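Long-range contacts in alkane monooxygenase (Geobacillus thermodenitrificans, PDB 3B9O), which is a luciferase-like monooxygenase with a TIM-barrel fold that carries a flavin mononucleotide (FMN): residues A9-C14 / N28-Y33; A237-E242 / K266-N271; E110-H115 / K204-P209; K249-L254 / M363-E368. All coordinates share one frame; numbering follows the deposited sequence.

Contact 1: A9-C14 / N28-Y33; sequences AFEMNC and NQRHRY
The R30 guanidinium meets the E11 carboxylate tip to tip at the C-terminal end of strand 6-12, a strand of the parallel TIM-barrel sheet. Three hydrogen bonds make up this salt bridge. R30 NH2 gives to E11 OE1 at 2.8 Å, NH1 gives to the same oxygen, and NH1 also reaches E11 OE2 at 3.1 Å in the straightest of the three (164°). The two flat groups are nearly coplanar, 29° apart, which suits an end-on grip. R30 NH2 also donates to C14 O (2.9 Å), so one nitrogen bridges the strand residue and the turn that follows, an inverse gamma turn centred on N13. The bend at E11 chi2 (46°) places CD where R30 reaches the carboxylate. Outside the pair, Y38 OH bonds to E11 OE2, while V15 O takes R30 NE and S382 OG pairs with R30 NH1; this second shell holds both buried charged groups. Y33 lays its ring against the turn: C14 CA sits 4.2 Å from the ring centroid, an off-centre CH-pi contact. E11 OE1 also accepts M12 N through its anti lone pair at 2.9 Å.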
loop_
_atom_site.group_PDB
_atom_site.type_symbol
_atom_site.label_atom_id
_atom_site.label_comp_id
_atom_site.label_asym_id
_atom_site.label_seq_id
_atom_site.Cartn_x
_atom_site.Cartn_y
_atom_site.Cartn_z
ATOM N N ALA A 9 -8.275 3.690 -0.721
ATOM C CA ALA A 9 -8.961 2.650 -1.473
ATOM C C ALA A 9 -7.946 1.576 -1.790
ATOM O O ALA A 9 -6.926 1.861 -2.414
ATOM C CB ALA A 9 -9.524 3.253 -2.733
ATOM N N PHE A 10 -8.187 0.359 -1.332
ATOM C CA PHE A 10 -7.247 -0.745 -1.535
ATOM C C PHE A 10 -7.534 -1.465 -2.859
ATOM O O PHE A 10 -8.647 -1.987 -3.107
ATOM C CB PHE A 10 -7.306 -1.734 -0.378
ATOM C CG PHE A 10 -6.147 -2.667 -0.297
ATOM C CD1 PHE A 10 -4.847 -2.220 -0.505
ATOM C CD2 PHE A 10 -6.352 -4.011 0.038
ATOM C CE1 PHE A 10 -3.767 -3.093 -0.410
ATOM C CE2 PHE A 10 -5.256 -4.888 0.163
ATOM C CZ PHE A 10 -3.986 -4.435 -0.043
ATOM N N GLU A 11 -6.514 -1.519 -3.703
ATOM C CA GLU A 11 -6.724 -2.003 -5.075
ATOM C C GLU A 11 -5.500 -2.771 -5.569
ATOM O O GLU A 11 -4.457 -2.771 -4.933
ATOM C CB GLU A 11 -7.045 -0.763 -5.957
ATOM C CG GLU A 11 -7.548 -0.956 -7.356
ATOM C CD GLU A 11 -8.675 -2.009 -7.534
ATOM O OE1 GLU A 11 -8.368 -3.200 -7.529
ATOM O OE2 GLU A 11 -9.833 -1.648 -7.746
ATOM N N MET A 12 -5.646 -3.441 -6.706
ATOM C CA MET A 12 -4.537 -4.110 -7.372
ATOM C C MET A 12 -4.904 -4.245 -8.846
ATOM O O MET A 12 -6.065 -4.537 -9.181
ATOM C CB MET A 12 -4.252 -5.513 -6.761
ATOM C CG MET A 12 -2.933 -6.164 -7.269
ATOM S SD MET A 12 -2.492 -7.602 -6.262
ATOM C CE MET A 12 -1.357 -8.416 -7.370
ATOM N N ASN A 13 -3.885 -4.099 -9.706
ATOM C CA ASN A 13 -4.058 -4.154 -11.154
ATOM C C ASN A 13 -4.152 -5.647 -11.604
ATOM O O ASN A 13 -3.261 -6.162 -12.290
ATOM C CB ASN A 13 -2.872 -3.453 -11.835
ATOM C CG ASN A 13 -3.146 -3.087 -13.265
ATOM O OD1 ASN A 13 -2.316 -2.422 -13.908
ATOM N ND2 ASN A 13 -4.337 -3.463 -13.776
ATOM N N CYS A 14 -5.229 -6.313 -11.211
ATOM C CA CYS A 14 -5.439 -7.732 -11.534
ATOM C C CYS A 14 -6.906 -8.038 -11.371
ATOM O O CYS A 14 -7.682 -7.144 -11.070
ATOM C CB CYS A 14 -4.600 -8.657 -10.637
ATOM S SG CYS A 14 -5.024 -8.629 -8.835
ATOM N N ASN A 28 -19.941 -7.187 -10.302
ATOM C CA ASN A 28 -18.512 -6.925 -10.208
ATOM C C ASN A 28 -17.914 -6.470 -11.525
ATOM O O ASN A 28 -18.468 -6.704 -12.593
ATOM C CB ASN A 28 -17.803 -8.206 -9.707
ATOM C CG ASN A 28 -16.628 -7.912 -8.786
ATOM O OD1 ASN A 28 -16.138 -8.795 -8.051
ATOM N ND2 ASN A 28 -16.180 -6.686 -8.809
ATOM N N GLN A 29 -16.769 -5.812 -11.438
ATOM C CA GLN A 29 -16.097 -5.229 -12.583
ATOM C C GLN A 29 -14.598 -5.568 -12.646
ATOM O O GLN A 29 -13.860 -4.849 -13.313
ATOM C CB GLN A 29 -16.323 -3.710 -12.563
ATOM C CG GLN A 29 -17.730 -3.351 -13.007
ATOM C CD GLN A 29 -17.989 -1.868 -13.122
ATOM O OE1 GLN A 29 -19.144 -1.455 -13.076
ATOM N NE2 GLN A 29 -16.937 -1.062 -13.280
ATOM N N ARG A 30 -14.170 -6.631 -11.950
ATOM C CA ARG A 30 -12.778 -7.101 -11.943
ATOM C C ARG A 30 -12.209 -7.414 -13.326
ATOM O O ARG A 30 -11.011 -7.243 -13.536
ATOM C CB ARG A 30 -12.586 -8.372 -11.080
ATOM C CG ARG A 30 -12.871 -8.205 -9.591
ATOM C CD ARG A 30 -12.326 -6.905 -9.020
ATOM N NE ARG A 30 -10.882 -6.704 -9.196
ATOM C CZ ARG A 30 -10.232 -5.582 -8.865
ATOM N NH1 ARG A 30 -10.893 -4.547 -8.336
ATOM N NH2 ARG A 30 -8.911 -5.479 -9.096
ATOM N N HIS A 31 -13.064 -7.902 -14.230
ATOM C CA HIS A 31 -12.682 -8.153 -15.623
ATOM C C HIS A 31 -12.353 -6.857 -16.372
ATOM O O HIS A 31 -11.795 -6.933 -17.459
ATOM C CB HIS A 31 -13.780 -8.957 -16.360
ATOM C CG HIS A 31 -15.144 -8.344 -16.218
ATOM N ND1 HIS A 31 -15.771 -7.670 -17.241
ATOM C CD2 HIS A 31 -15.951 -8.214 -15.136
ATOM C CE1 HIS A 31 -16.914 -7.165 -16.804
ATOM N NE2 HIS A 31 -17.031 -7.467 -15.528
ATOM N N ARG A 32 -12.702 -5.689 -15.807
ATOM C CA ARG A 32 -12.338 -4.378 -16.389
ATOM C C ARG A 32 -10.909 -3.921 -16.054
ATOM O O ARG A 32 -10.506 -2.821 -16.434
ATOM C CB ARG A 32 -13.324 -3.276 -15.960
ATOM C CG ARG A 32 -14.777 -3.561 -16.403
ATOM C CD ARG A 32 -15.640 -2.347 -16.213
ATOM N NE ARG A 32 -15.246 -1.213 -17.081
ATOM C CZ ARG A 32 -15.409 0.075 -16.759
ATOM N NH1 ARG A 32 -15.950 0.400 -15.616
ATOM N NH2 ARG A 32 -15.043 1.046 -17.584
ATOM N N TYR A 33 -10.146 -4.745 -15.351
ATOM C CA TYR A 33 -8.825 -4.303 -14.901
ATOM C C TYR A 33 -7.945 -3.935 -16.112
ATOM O O TYR A 33 -7.046 -3.121 -15.989
ATOM C CB TYR A 33 -8.126 -5.338 -13.984
ATOM C CG TYR A 33 -7.363 -6.367 -14.744
ATOM C CD1 TYR A 33 -5.973 -6.264 -14.910
ATOM C CD2 TYR A 33 -8.039 -7.428 -15.361
ATOM C CE1 TYR A 33 -5.270 -7.218 -15.654
ATOM C CE2 TYR A 33 -7.336 -8.389 -16.113
ATOM C CZ TYR A 33 -5.992 -8.275 -16.255
ATOM O OH TYR A 33 -5.379 -9.207 -17.031
#

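Contact 2: A237-E242 / K266-N271; sequences AAKHAE and KKYGRN
R270 CG stands anti to its own carbonyl carbon (chi1 -74°), and bends at chi2 and chi3 place CD and NE so that NE reaches A238 O; Y268, also with CG anti to the carbonyl carbon, presents a ring face to K239. Two backbone oxygens each receive two nitrogens of R270. A238 O is gripped side-on by NE (3.1 Å) and NH2 (2.9 Å), both from the same face of its carbonyl plane. A241 O is gripped end-on by NH2 at 2.7 Å and by NH1 at 2.9 Å, the latter donor standing above the carbonyl plane. The pattern is a C-terminal helix cap made by a side chain: helix 231-240 of the TIM barrel ends here, A241 is the first residue to leave helical angles, and the positive charge would be expected to interact favourably with the helix dipole. Nearby, K239 CB lies 3.8 Å from the Y268 ring centroid, 11° off the ring normal, in a CH-pi contact over the face. K267 CG covers the opposite face, and E235 holds Y268 OH by a hydrogen bond. K239 O, buried by the contact, has no polar partner in the model.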
loop_
_atom_site.group_PDB
_atom_site.type_symbol
_atom_site.label_atom_id
_atom_site.label_comp_id
_atom_site.label_asym_id
_atom_site.label_seq_id
_atom_site.Cartn_x
_atom_site.Cartn_y
_atom_site.Cartn_z
ATOM N N ALA A 237 9.953 -0.524 9.018
ATOM C CA ALA A 237 8.934 0.503 9.215
ATOM C C ALA A 237 9.355 1.616 10.176
ATOM O O ALA A 237 9.243 2.800 9.849
ATOM C CB ALA A 237 7.604 -0.168 9.707
ATOM N N ALA A 238 9.860 1.238 11.364
ATOM C CA ALA A 238 10.279 2.199 12.401
ATOM C C ALA A 238 11.368 3.125 11.897
ATOM O O ALA A 238 11.359 4.346 12.161
ATOM C CB ALA A 238 10.747 1.447 13.674
ATOM N N LYS A 239 12.283 2.549 11.126
ATOM C CA LYS A 239 13.400 3.288 10.577
ATOM C C LYS A 239 12.977 4.239 9.424
ATOM O O LYS A 239 13.462 5.339 9.354
ATOM C CB LYS A 239 14.461 2.293 10.064
ATOM C CG LYS A 239 15.769 2.960 9.632
ATOM C CD LYS A 239 16.808 1.936 9.212
ATOM C CE LYS A 239 18.131 2.664 8.990
ATOM N NZ LYS A 239 19.129 1.754 8.374
ATOM N N HIS A 240 12.128 3.777 8.506
ATOM C CA HIS A 240 11.899 4.501 7.239
ATOM C C HIS A 240 10.494 5.020 6.999
ATOM O O HIS A 240 10.326 6.050 6.351
ATOM C CB HIS A 240 12.156 3.557 6.063
ATOM C CG HIS A 240 13.565 3.077 5.956
ATOM N ND1 HIS A 240 14.574 3.836 5.397
ATOM C CD2 HIS A 240 14.121 1.885 6.282
ATOM C CE1 HIS A 240 15.701 3.141 5.403
ATOM N NE2 HIS A 240 15.455 1.959 5.951
ATOM N N ALA A 241 9.487 4.252 7.405
ATOM C CA ALA A 241 8.115 4.507 6.950
ATOM C C ALA A 241 7.464 5.774 7.537
ATOM O O ALA A 241 7.546 6.049 8.755
ATOM C CB ALA A 241 7.231 3.289 7.210
ATOM N N GLU A 242 6.827 6.538 6.662
ATOM C CA GLU A 242 5.942 7.611 7.103
ATOM C C GLU A 242 4.512 7.092 7.360
ATOM O O GLU A 242 3.762 7.673 8.187
ATOM C CB GLU A 242 5.887 8.723 6.056
ATOM C CG GLU A 242 7.216 9.283 5.646
ATOM C CD GLU A 242 7.032 10.323 4.570
ATOM O OE1 GLU A 242 6.695 11.482 4.918
ATOM O OE2 GLU A 242 7.240 9.970 3.384
ATOM N N LYS A 266 12.329 5.213 18.161
ATOM C CA LYS A 266 13.129 6.131 19.023
ATOM C C LYS A 266 14.637 6.016 18.785
ATOM O O LYS A 266 15.298 7.023 18.666
ATOM C CB LYS A 266 12.840 5.933 20.516
ATOM C CG LYS A 266 11.372 6.147 20.924
ATOM C CD LYS A 266 11.082 5.600 22.359
ATOM C CE LYS A 266 11.612 4.136 22.551
ATOM N NZ LYS A 266 10.830 3.376 23.580
ATOM N N LYS A 267 15.153 4.796 18.652
ATOM C CA LYS A 267 16.621 4.595 18.457
ATOM C C LYS A 267 17.135 5.228 17.146
ATOM O O LYS A 267 18.330 5.422 16.979
ATOM C CB LYS A 267 16.987 3.105 18.491
ATOM C CG LYS A 267 16.565 2.364 17.218
ATOM C CD LYS A 267 16.984 0.904 17.165
ATOM C CE LYS A 267 16.108 0.012 18.006
ATOM N NZ LYS A 267 14.732 -0.121 17.403
ATOM N N TYR A 268 16.229 5.477 16.189
ATOM C CA TYR A 268 16.601 6.151 14.946
ATOM C C TYR A 268 16.425 7.659 15.040
ATOM O O TYR A 268 16.661 8.381 14.073
ATOM C CB TYR A 268 15.824 5.558 13.741
ATOM C CG TYR A 268 16.000 4.070 13.601
ATOM C CD1 TYR A 268 14.981 3.207 13.920
ATOM C CD2 TYR A 268 17.213 3.525 13.168
ATOM C CE1 TYR A 268 15.142 1.844 13.790
ATOM C CE2 TYR A 268 17.382 2.149 13.030
ATOM C CZ TYR A 268 16.363 1.327 13.356
ATOM O OH TYR A 268 16.530 -0.048 13.227
ATOM N N GLY A 269 16.030 8.133 16.210
ATOM C CA GLY A 269 15.901 9.568 16.444
ATOM C C GLY A 269 14.619 10.165 15.873
ATOM O O GLY A 269 14.511 11.395 15.718
ATOM N N ARG A 270 13.649 9.301 15.590
ATOM C CA ARG A 270 12.402 9.715 14.942
ATOM C C ARG A 270 11.340 10.041 15.960
ATOM O O ARG A 270 11.163 9.288 16.939
ATOM C CB ARG A 270 11.866 8.573 14.069
ATOM C CG ARG A 270 12.605 8.333 12.787
ATOM C CD ARG A 270 11.653 8.595 11.613
ATOM N NE ARG A 270 11.107 7.330 11.260
ATOM C CZ ARG A 270 10.064 7.078 10.468
ATOM N NH1 ARG A 270 9.332 8.017 9.864
ATOM N NH2 ARG A 270 9.795 5.808 10.273
ATOM N N ASN A 271 10.610 11.131 15.709
ATOM C CA ASN A 271 9.405 11.423 16.462
ATOM C C ASN A 271 8.309 10.442 16.014
ATOM O O ASN A 271 7.918 10.416 14.856
ATOM C CB ASN A 271 9.012 12.868 16.234
ATOM C CG ASN A 271 7.746 13.277 16.973
ATOM O OD1 ASN A 271 6.990 12.454 17.535
ATOM N ND2 ASN A 271 7.510 14.581 16.976
#

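Contact 3: E110-H115 / K204-P209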
loop_
_atom_site.group_PDB
_atom_site.type_symbol
_atom_site.label_atom_id
_atom_site.label_comp_id
_atom_site.label_asym_id
_atom_site.label_seq_id
_atom_site.Cartn_x
_atom_site.Cartn_y
_atom_site.Cartn_z
ATOM N N GLU A 110 14.564 -5.115 -9.144
ATOM C CA GLU A 110 14.953 -4.123 -10.155
ATOM C C GLU A 110 15.799 -2.978 -9.556
ATOM O O GLU A 110 15.563 -2.557 -8.410
ATOM C CB GLU A 110 13.703 -3.596 -10.885
ATOM C CG GLU A 110 12.761 -4.696 -11.487
ATOM C CD GLU A 110 11.423 -4.111 -11.956
ATOM O OE1 GLU A 110 10.322 -4.599 -11.532
ATOM O OE2 GLU A 110 11.486 -3.126 -12.731
ATOM N N HIS A 111 16.746 -2.462 -10.335
ATOM C CA HIS A 111 17.773 -1.549 -9.823
ATOM C C HIS A 111 17.180 -0.232 -9.350
ATOM O O HIS A 111 16.287 0.327 -10.014
ATOM C CB HIS A 111 18.871 -1.314 -10.888
ATOM C CG HIS A 111 20.075 -0.589 -10.359
ATOM N ND1 HIS A 111 21.219 -1.246 -9.949
ATOM C CD2 HIS A 111 20.291 0.725 -10.120
ATOM C CE1 HIS A 111 22.101 -0.363 -9.508
ATOM N NE2 HIS A 111 21.559 0.843 -9.592
ATOM N N PRO A 112 17.666 0.288 -8.210
ATOM C CA PRO A 112 17.173 1.581 -7.714
ATOM C C PRO A 112 17.328 2.797 -8.634
ATOM O O PRO A 112 16.575 3.742 -8.471
ATOM C CB PRO A 112 17.973 1.791 -6.397
ATOM C CG PRO A 112 19.174 0.884 -6.570
ATOM C CD PRO A 112 18.647 -0.306 -7.271
ATOM N N TYR A 113 18.289 2.793 -9.558
ATOM C CA TYR A 113 18.538 4.001 -10.368
ATOM C C TYR A 113 17.361 4.224 -11.309
ATOM O O TYR A 113 16.951 5.371 -11.495
ATOM C CB TYR A 113 19.831 3.893 -11.167
ATOM C CG TYR A 113 20.347 5.189 -11.755
ATOM C CD1 TYR A 113 20.948 6.162 -10.947
ATOM C CD2 TYR A 113 20.291 5.409 -13.119
ATOM C CE1 TYR A 113 21.459 7.322 -11.498
ATOM C CE2 TYR A 113 20.834 6.568 -13.696
ATOM C CZ TYR A 113 21.418 7.501 -12.884
ATOM O OH TYR A 113 21.916 8.655 -13.418
ATOM N N GLY A 114 16.817 3.123 -11.838
ATOM C CA GLY A 114 15.657 3.165 -12.740
ATOM C C GLY A 114 14.380 3.499 -11.973
ATOM O O GLY A 114 13.565 4.311 -12.437
ATOM N N HIS A 115 14.227 2.900 -10.787
ATOM C CA HIS A 115 13.145 3.235 -9.892
ATOM C C HIS A 115 13.144 4.705 -9.454
ATOM O O HIS A 115 12.082 5.345 -9.347
ATOM C CB HIS A 115 13.128 2.345 -8.647
ATOM C CG HIS A 115 11.880 2.509 -7.836
ATOM N ND1 HIS A 115 11.888 2.936 -6.528
ATOM C CD2 HIS A 115 10.577 2.375 -8.184
ATOM C CE1 HIS A 115 10.648 3.003 -6.085
ATOM N NE2 HIS A 115 9.833 2.670 -7.073
ATOM N N LYS A 204 27.209 -2.646 0.128
ATOM C CA LYS A 204 27.250 -4.073 -0.101
ATOM C C LYS A 204 26.528 -4.529 -1.376
ATOM O O LYS A 204 27.023 -5.418 -2.097
ATOM C CB LYS A 204 26.672 -4.791 1.109
ATOM C CG LYS A 204 26.388 -6.271 0.939
ATOM C CD LYS A 204 26.030 -6.876 2.282
ATOM C CE LYS A 204 26.125 -8.381 2.236
ATOM N NZ LYS A 204 25.560 -8.882 3.499
ATOM N N TYR A 205 25.350 -3.948 -1.631
ATOM C CA TYR A 205 24.535 -4.371 -2.771
ATOM C C TYR A 205 24.665 -3.468 -3.987
ATOM O O TYR A 205 24.538 -3.945 -5.100
ATOM C CB TYR A 205 23.060 -4.523 -2.388
ATOM C CG TYR A 205 22.841 -5.534 -1.284
ATOM C CD1 TYR A 205 22.859 -6.905 -1.554
ATOM C CD2 TYR A 205 22.627 -5.123 0.024
ATOM C CE1 TYR A 205 22.671 -7.826 -0.546
ATOM C CE2 TYR A 205 22.456 -6.042 1.034
ATOM C CZ TYR A 205 22.464 -7.378 0.733
ATOM O OH TYR A 205 22.275 -8.280 1.734
ATOM N N PHE A 206 24.933 -2.194 -3.780
ATOM C CA PHE A 206 24.923 -1.205 -4.862
ATOM C C PHE A 206 26.151 -0.332 -4.934
ATOM O O PHE A 206 26.743 0.047 -3.915
ATOM C CB PHE A 206 23.669 -0.311 -4.711
ATOM C CG PHE A 206 22.391 -1.085 -4.746
ATOM C CD1 PHE A 206 21.574 -1.156 -3.628
ATOM C CD2 PHE A 206 22.016 -1.753 -5.921
ATOM C CE1 PHE A 206 20.386 -1.881 -3.665
ATOM C CE2 PHE A 206 20.850 -2.477 -5.986
ATOM C CZ PHE A 206 20.025 -2.556 -4.850
ATOM N N GLU A 207 26.478 0.050 -6.152
ATOM C CA GLU A 207 27.492 1.036 -6.437
ATOM C C GLU A 207 26.880 2.009 -7.453
ATOM O O GLU A 207 26.644 1.643 -8.613
ATOM C CB GLU A 207 28.739 0.347 -7.026
ATOM C CG GLU A 207 29.952 1.280 -7.159
ATOM C CD GLU A 207 30.635 1.486 -5.817
ATOM O OE1 GLU A 207 30.670 0.541 -4.988
ATOM O OE2 GLU A 207 31.146 2.600 -5.583
ATOM N N VAL A 208 26.609 3.230 -7.004
ATOM C CA VAL A 208 25.871 4.231 -7.796
ATOM C C VAL A 208 26.534 5.589 -7.641
ATOM O O VAL A 208 26.266 6.308 -6.689
ATOM C CB VAL A 208 24.363 4.326 -7.401
ATOM C CG1 VAL A 208 23.633 5.400 -8.248
ATOM C CG2 VAL A 208 23.694 2.979 -7.544
ATOM N N PRO A 209 27.428 5.930 -8.574
ATOM C CA PRO A 209 28.080 7.258 -8.558
ATOM C C PRO A 209 27.118 8.442 -8.688
ATOM O O PRO A 209 27.392 9.505 -8.146
ATOM C CB PRO A 209 29.086 7.207 -9.717
ATOM C CG PRO A 209 28.793 5.943 -10.490
ATOM C CD PRO A 209 27.918 5.042 -9.642
#
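The N-terminus of helix 112-125, with H111 at its N-cap position, packs against F206 and V208 at the short strand 207-208. F206 is the centre of the contact: P112 CG lies over its ring face, 3.8 Å from the centroid and 11° off the normal, a CH-pi contact. P112 CD approaches F206 CE2 to 3.3 Å, and the two side chains meet tip to tip. F206 also turns its edge to the face of H111 in a T-shaped pair, with centroids 5.4 Å apart and planes at 80°. Strand 207-208 pairs antiparallel with 201-202 in a two-stranded hairpin outside the parallel barrel sheet, so the contact joins this excursion to a barrel helix. V208 spreads its two methyls between two aromatic residues: CG2 lies at the edge of the H111 ring, and CG1, anti to the backbone N (chi1 179°), reaches Y113 CD1 at 3.9 Å. The Y113 hydroxyl is hydrogen-bonded to P211 O. From helix 154-174, E163 accepts the backbone NH groups of Y205 and F206.

Contact 4: K249-L254 / M363-E368; sequences KDVETL and MQYLVE
L366 and V251 meet through their methyls where the first turn of helix 251-265 comes up against helix 356-370. V251 CG2 is the pivot: it lies 3.8 Å from L366 CD1 and 3.8 Å from Y365 CD1, touching both side chains in directions about a right angle apart. The closest backbone approach is here as well, V251 to L366 at 5.9 Å between CA atoms. On the inner side L366, a buried residue, puts its CG 4.2 Å from L254 CD1. Inside the fold these leucines also touch strands of the sheet, L366 on F375 and L254 on A279. The outer side is looser. Y365 is solvent-exposed, and its side chain crosses V251 at about a right angle. No hydrogen bond joins the segments; the contact is apolar, and it is small, 177 Å² buried between them. Two sets of side-chain bonds stay within their own segments: D250 OD2 accepts T253 N at 3.0 Å, an N-cap bond, and T253 OG1 as well. On helix 356-370, Q364 NE2 donates to E368 OE2 in a nearly straight bond (174°). Such packing of two helices outside the parallel sheet, leucines inward, belongs to the helical layer of a TIM barrel.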
loop_
_atom_site.group_PDB
_atom_site.type_symbol
_atom_site.label_atom_id
_atom_site.label_comp_id
_atom_site.label_asym_id
_atom_site.label_seq_id
_atom_site.Cartn_x
_atom_site.Cartn_y
_atom_site.Cartn_z
ATOM N N LYS A 249 -7.090 -7.206 13.270
ATOM C CA LYS A 249 -8.540 -6.980 13.129
ATOM C C LYS A 249 -9.236 -6.535 14.402
ATOM O O LYS A 249 -10.468 -6.413 14.416
ATOM C CB LYS A 249 -9.274 -8.210 12.593
ATOM C CG LYS A 249 -8.902 -9.516 13.262
ATOM C CD LYS A 249 -9.899 -10.679 13.017
ATOM C CE LYS A 249 -10.524 -10.731 11.634
ATOM N NZ LYS A 249 -10.668 -12.178 11.216
ATOM N N ASP A 250 -8.475 -6.307 15.466
ATOM C CA ASP A 250 -9.056 -5.849 16.736
ATOM C C ASP A 250 -8.164 -4.854 17.471
ATOM O O ASP A 250 -7.015 -4.662 17.098
ATOM C CB ASP A 250 -9.403 -7.049 17.654
ATOM C CG ASP A 250 -8.222 -7.960 17.916
ATOM O OD1 ASP A 250 -8.348 -9.187 17.683
ATOM O OD2 ASP A 250 -7.178 -7.492 18.369
ATOM N N VAL A 251 -8.675 -4.248 18.533
ATOM C CA VAL A 251 -7.926 -3.185 19.210
ATOM C C VAL A 251 -6.636 -3.726 19.817
ATOM O O VAL A 251 -5.549 -3.149 19.618
ATOM C CB VAL A 251 -8.758 -2.475 20.328
ATOM C CG1 VAL A 251 -7.831 -1.696 21.271
ATOM C CG2 VAL A 251 -9.825 -1.566 19.739
ATOM N N GLU A 252 -6.742 -4.856 20.533
ATOM C CA GLU A 252 -5.602 -5.363 21.273
ATOM C C GLU A 252 -4.397 -5.586 20.343
ATOM O O GLU A 252 -3.275 -5.215 20.691
ATOM C CB GLU A 252 -5.951 -6.658 22.056
ATOM C CG GLU A 252 -7.322 -6.660 22.849
ATOM C CD GLU A 252 -8.529 -7.114 21.983
ATOM O OE1 GLU A 252 -9.240 -6.210 21.418
ATOM O OE2 GLU A 252 -8.748 -8.378 21.871
ATOM N N THR A 253 -4.648 -6.185 19.169
ATOM C CA THR A 253 -3.593 -6.564 18.201
ATOM C C THR A 253 -2.995 -5.324 17.558
ATOM O O THR A 253 -1.773 -5.118 17.574
ATOM C CB THR A 253 -4.135 -7.512 17.085
ATOM O OG1 THR A 253 -4.571 -8.730 17.677
ATOM C CG2 THR A 253 -3.043 -7.871 16.070
ATOM N N LEU A 254 -3.869 -4.495 17.011
ATOM C CA LEU A 254 -3.448 -3.252 16.358
ATOM C C LEU A 254 -2.729 -2.308 17.307
ATOM O O LEU A 254 -1.707 -1.703 16.929
ATOM C CB LEU A 254 -4.637 -2.594 15.649
ATOM C CG LEU A 254 -5.148 -3.321 14.382
ATOM C CD1 LEU A 254 -6.509 -2.722 13.937
ATOM C CD2 LEU A 254 -4.106 -3.249 13.252
ATOM N N MET A 363 -15.184 2.016 13.156
ATOM C CA MET A 363 -13.997 2.730 12.675
ATOM C C MET A 363 -13.438 3.652 13.720
ATOM O O MET A 363 -12.235 3.657 13.992
ATOM C CB MET A 363 -14.322 3.479 11.399
ATOM C CG MET A 363 -14.679 2.513 10.210
ATOM S SD MET A 363 -15.088 3.477 8.718
ATOM C CE MET A 363 -13.536 4.263 8.351
ATOM N N GLN A 364 -14.324 4.436 14.312
ATOM C CA GLN A 364 -13.958 5.387 15.343
ATOM C C GLN A 364 -13.334 4.669 16.564
ATOM O O GLN A 364 -12.362 5.161 17.141
ATOM C CB GLN A 364 -15.171 6.268 15.696
ATOM C CG GLN A 364 -14.942 7.227 16.889
ATOM C CD GLN A 364 -16.154 8.072 17.188
ATOM O OE1 GLN A 364 -17.265 7.824 16.680
ATOM N NE2 GLN A 364 -15.966 9.070 18.038
ATOM N N TYR A 365 -13.850 3.476 16.907
ATOM C CA TYR A 365 -13.349 2.723 18.069
ATOM C C TYR A 365 -11.876 2.347 17.883
ATOM O O TYR A 365 -11.052 2.529 18.770
ATOM C CB TYR A 365 -14.187 1.459 18.271
ATOM C CG TYR A 365 -14.050 0.902 19.676
ATOM C CD1 TYR A 365 -13.402 -0.317 19.900
ATOM C CD2 TYR A 365 -14.513 1.632 20.790
ATOM C CE1 TYR A 365 -13.295 -0.827 21.212
ATOM C CE2 TYR A 365 -14.405 1.101 22.120
ATOM C CZ TYR A 365 -13.795 -0.126 22.284
ATOM O OH TYR A 365 -13.637 -0.671 23.522
ATOM N N LEU A 366 -11.554 1.822 16.711
ATOM C CA LEU A 366 -10.173 1.454 16.370
ATOM C C LEU A 366 -9.251 2.660 16.399
ATOM O O LEU A 366 -8.166 2.635 17.010
ATOM C CB LEU A 366 -10.178 0.748 15.005
ATOM C CG LEU A 366 -10.090 -0.762 14.738
ATOM C CD1 LEU A 366 -10.188 -1.706 15.923
ATOM C CD2 LEU A 366 -11.036 -1.174 13.545
ATOM N N VAL A 367 -9.691 3.751 15.776
ATOM C CA VAL A 367 -8.923 4.998 15.812
ATOM C C VAL A 367 -8.625 5.445 17.240
ATOM O O VAL A 367 -7.444 5.669 17.592
ATOM C CB VAL A 367 -9.623 6.127 15.020
ATOM C CG1 VAL A 367 -8.903 7.499 15.263
ATOM C CG2 VAL A 367 -9.612 5.761 13.548
ATOM N N GLU A 368 -9.674 5.561 18.054
ATOM C CA GLU A 368 -9.553 6.120 19.406
ATOM C C GLU A 368 -8.902 5.163 20.411
ATOM O O GLU A 368 -8.159 5.596 21.294
ATOM C CB GLU A 368 -10.922 6.579 19.903
ATOM C CG GLU A 368 -11.330 7.872 19.210
ATOM C CD GLU A 368 -12.701 8.395 19.605
ATOM O OE1 GLU A 368 -13.417 7.737 20.393
ATOM O OE2 GLU A 368 -13.057 9.474 19.083
#

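In the fold
The four contacts are spread around one chain and none touches another. Contact 1 is the nearest of them to FMN, with the M12 side chain about 6 Å from FMN; the A237 side chain of contact 2 is about 9 Å from FMN, and the L254 side chain of contact 4 is also about 9 Å from FMN. Contacts 2 and 4 interleave along the sequence because helix 251-265 begins in contact 4 and leads into the loop of contact 2, their centres 22 Å apart. Contacts 1 and 2 lie on opposite sides of the chain's centre, 33 Å between centres. Contacts 3 and 4 do so too, with 39 Å between centres.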